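Protein FimX (Pseudomonas aeruginosa PAO1, PDB 3HV8) belongs to the EAL-domain proteins and binds C2E in its EAL domain, which has an alpha/beta barrel-like fold. Local coordinates at residues E217-Q222 and G243-Q248. Sequence-based numbering, arbitrary orientation. Where two conformers were deposited one is given.
Sequences ELHEQQ and GATYIQ
A carbon rather than a nitrogen of the His219 ring makes the closest approach between 217-222 and 243-248: CE1 lies 3.0 Å from Gly243 O, which sits at the ring edge, near its plane. The distance is short for a carbon and an oxygen and consistent with a weak C-H...O contact, since Gly243 O is 3.9 Å from both ND1 and NE2 of His219 and so faces the C-H of CE1 nearly head-on; no conventional hydrogen bond joins the two segments. Both belong to the barrel-like fold of the EAL domain, where they join the C-terminal end of helix 205-220 to the turn between helix 233-242 and strand 246-247. Each helix ends in a Schellman motif, with Gln222 and Gly243 as the residues of positive phi. CG of His219 stands anti to its carbonyl carbon and beside the backbone N (chi1 -65°), and the imidazole extends from the last helical turn to the Gly243 carbonyl. Its NE2 is hydrogen-bonded to OG of Ser225, in strand 224-227, which runs parallel to and pairs with strand 246-247. Thr245 approaches from the opposite direction, but its OG1 stays 4.2 Å from His219 NE2, oblique to the ring, and is hydrogen-bonded to Ser225 O. Ser225 thus links both side chains indirectly. At the end of the helix, Gln221 NE2 donates to Glu217 OE2 at 2.7 Å in a nearly straight bond (171°), the carboxylate oxygen lying almost in the amide plane.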
ATOM      1  N   GLU A 217       4.526  14.494 -14.312  1.00 25.89           N
ATOM      2  CA  GLU A 217       5.808  13.832 -14.461  1.00 25.12           C
ATOM      3  C   GLU A 217       5.729  12.320 -14.230  1.00 24.04           C
ATOM      4  O   GLU A 217       6.408  11.550 -14.910  1.00 25.80           O
ATOM      5  CB  GLU A 217       6.880  14.469 -13.576  1.00 29.22           C
ATOM      6  CG  GLU A 217       8.258  13.848 -13.811  1.00 33.28           C
ATOM      7  CD  GLU A 217       8.693  13.924 -15.269  1.00 43.52           C
ATOM      8  OE1 GLU A 217       8.308  14.900 -15.949  1.00 48.07           O
ATOM      9  OE2 GLU A 217       9.417  13.014 -15.739  1.00 46.10           O
ATOM     10  N   LEU A 218       4.891  11.896 -13.284  1.00 24.06           N
ATOM     11  CA  LEU A 218       4.645  10.466 -13.105  1.00 24.82           C
ATOM     12  C   LEU A 218       4.090   9.839 -14.381  1.00 24.50           C
ATOM     13  O   LEU A 218       4.518   8.762 -14.800  1.00 24.31           O
ATOM     14  CB  LEU A 218       3.667  10.235 -11.966  1.00 24.17           C
ATOM     15  CG  LEU A 218       4.255  10.471 -10.584  1.00 24.44           C
ATOM     16  CD1 LEU A 218       3.143  10.506  -9.536  1.00 27.18           C
ATOM     17  CD2 LEU A 218       5.295   9.400 -10.283  1.00 26.15           C
ATOM     18  N   HIS A 219       3.128  10.521 -14.992  1.00 25.47           N
ATOM     19  CA  HIS A 219       2.547  10.023 -16.225  1.00 22.99           C
ATOM     20  C   HIS A 219       3.560  10.001 -17.383  1.00 23.46           C
ATOM     21  O   HIS A 219       3.556   9.072 -18.172  1.00 23.87           O
ATOM     22  CB  HIS A 219       1.285  10.802 -16.572  1.00 25.21           C
ATOM     23  CG  HIS A 219       0.194  10.608 -15.572  1.00 23.42           C
ATOM     24  ND1 HIS A 219      -0.978  11.334 -15.584  1.00 30.03           N
ATOM     25  CD2 HIS A 219       0.118   9.792 -14.491  1.00 23.78           C
ATOM     26  CE1 HIS A 219      -1.741  10.953 -14.576  1.00 29.48           C
ATOM     27  NE2 HIS A 219      -1.090  10.032 -13.884  1.00 26.33           N
ATOM     28  N   GLU A 220       4.420  11.008 -17.465  0.51 26.59           N
ATOM     29  CA  GLU A 220       5.482  10.970 -18.464  0.51 26.50           C
ATOM     30  C   GLU A 220       6.292   9.694 -18.302  0.51 26.84           C
ATOM     31  O   GLU A 220       6.715   9.087 -19.286  0.51 28.66           O
ATOM     32  CB  GLU A 220       6.382  12.198 -18.374  0.51 28.22           C
ATOM     33  CG  GLU A 220       5.695  13.490 -18.772  0.51 31.94           C
ATOM     34  CD  GLU A 220       5.232  13.485 -20.213  0.51 31.54           C
ATOM     35  OE1 GLU A 220       5.812  12.736 -21.029  0.51 35.74           O
ATOM     36  OE2 GLU A 220       4.282  14.232 -20.526  0.51 32.41           O
ATOM     37  N   GLN A 221       6.484   9.278 -17.053  1.00 26.73           N
ATOM     38  CA  GLN A 221       7.257   8.077 -16.744  1.00 27.92           C
ATOM     39  C   GLN A 221       6.387   6.813 -16.800  1.00 27.13           C
ATOM     40  O   GLN A 221       6.828   5.722 -16.434  1.00 27.38           O
ATOM     41  CB  GLN A 221       7.925   8.190 -15.362  1.00 30.85           C
ATOM     42  CG  GLN A 221       8.783   9.420 -15.177  1.00 32.40           C
ATOM     43  CD  GLN A 221       9.955   9.403 -16.113  1.00 38.61           C
ATOM     44  OE1 GLN A 221      10.467   8.333 -16.454  1.00 44.73           O
ATOM     45  NE2 GLN A 221      10.389  10.582 -16.550  1.00 43.62           N
ATOM     46  N   GLN A 222       5.153   6.970 -17.276  1.00 25.28           N
ATOM     47  CA  GLN A 222       4.228   5.861 -17.498  1.00 25.10           C
ATOM     48  C   GLN A 222       3.883   5.120 -16.201  1.00 24.50           C
ATOM     49  O   GLN A 222       3.624   3.920 -16.201  1.00 26.08           O
ATOM     50  CB  GLN A 222       4.757   4.916 -18.576  1.00 30.06           C
ATOM     51  CG  GLN A 222       4.664   5.537 -19.967  1.00 32.95           C
ATOM     52  CD  GLN A 222       5.860   5.225 -20.824  1.00 34.00           C
ATOM     53  OE1 GLN A 222       6.223   6.003 -21.709  1.00 32.96           O
ATOM     54  NE2 GLN A 222       6.501   4.095 -20.555  1.00 34.27           N
ATOM     55  N   GLY A 243      -5.647  15.041 -13.627  1.00 34.58           N
ATOM     56  CA  GLY A 243      -5.382  13.819 -14.369  1.00 32.52           C
ATOM     57  C   GLY A 243      -5.006  12.588 -13.548  1.00 30.39           C
ATOM     58  O   GLY A 243      -4.617  11.560 -14.114  1.00 29.82           O
ATOM     59  N   ALA A 244      -5.149  12.663 -12.233  1.00 29.24           N
ATOM     60  CA  ALA A 244      -4.861  11.503 -11.373  1.00 24.70           C
ATOM     61  C   ALA A 244      -5.539  10.243 -11.916  1.00 29.11           C
ATOM     62  O   ALA A 244      -6.726  10.280 -12.284  1.00 27.11           O
ATOM     63  CB  ALA A 244      -5.348  11.771  -9.968  1.00 26.84           C
ATOM     64  N   THR A 245      -4.833   9.111 -11.953  1.00 23.82           N
ATOM     65  CA  THR A 245      -5.487   7.895 -12.446  1.00 22.57           C
ATOM     66  C   THR A 245      -6.379   7.208 -11.405  1.00 21.91           C
ATOM     67  O   THR A 245      -7.358   6.551 -11.774  1.00 24.34           O
ATOM     68  CB  THR A 245      -4.532   6.875 -13.115  1.00 27.42           C
ATOM     69  OG1 THR A 245      -3.312   6.834 -12.394  1.00 30.39           O
ATOM     70  CG2 THR A 245      -4.227   7.298 -14.547  1.00 37.68           C
ATOM     71  N   TYR A 246      -6.033   7.364 -10.123  1.00 22.70           N
ATOM     72  CA  TYR A 246      -6.796   6.807  -9.023  1.00 21.72           C
ATOM     73  C   TYR A 246      -6.803   7.766  -7.852  1.00 22.13           C
ATOM     74  O   TYR A 246      -5.862   8.550  -7.669  1.00 22.72           O
ATOM     75  CB  TYR A 246      -6.181   5.494  -8.493  1.00 22.46           C
ATOM     76  CG  TYR A 246      -6.027   4.379  -9.494  1.00 21.98           C
ATOM     77  CD1 TYR A 246      -6.987   3.384  -9.606  1.00 24.01           C
ATOM     78  CD2 TYR A 246      -4.884   4.287 -10.285  1.00 23.61           C
ATOM     79  CE1 TYR A 246      -6.843   2.347 -10.526  1.00 23.84           C
ATOM     80  CE2 TYR A 246      -4.740   3.267 -11.204  1.00 24.23           C
ATOM     81  CZ  TYR A 246      -5.710   2.292 -11.302  1.00 23.94           C
ATOM     82  OH  TYR A 246      -5.563   1.255 -12.208  1.00 26.29           O
ATOM     83  N   ILE A 247      -7.875   7.681  -7.065  1.00 22.48           N
ATOM     84  CA  ILE A 247      -7.969   8.425  -5.820  1.00 22.73           C
ATOM     85  C   ILE A 247      -8.451   7.546  -4.662  1.00 20.52           C
ATOM     86  O   ILE A 247      -9.007   6.460  -4.858  1.00 23.10           O
ATOM     87  CB  ILE A 247      -8.876   9.677  -5.976  1.00 23.45           C
ATOM     88  CG1 ILE A 247     -10.275   9.259  -6.432  1.00 24.38           C
ATOM     89  CG2 ILE A 247      -8.221  10.699  -6.911  1.00 24.46           C
ATOM     90  CD1 ILE A 247     -11.273  10.434  -6.470  1.00 26.40           C
ATOM     91  N   GLN A 248      -8.207   8.023  -3.446  1.00 22.22           N
ATOM     92  CA  GLN A 248      -8.573   7.317  -2.240  1.00 21.68           C
ATOM     93  C   GLN A 248      -8.779   8.360  -1.144  1.00 21.46           C
ATOM     94  O   GLN A 248      -8.136   9.419  -1.159  1.00 23.57           O
ATOM     95  CB  GLN A 248      -7.437   6.369  -1.838  1.00 23.16           C
ATOM     96  CG  GLN A 248      -7.807   5.382  -0.751  1.00 24.04           C
ATOM     97  CD  GLN A 248      -6.581   4.730  -0.150  1.00 23.05           C
ATOM     98  OE1 GLN A 248      -5.607   5.403   0.174  1.00 24.97           O
ATOM     99  NE2 GLN A 248      -6.632   3.423   0.013  1.00 24.59           N
TER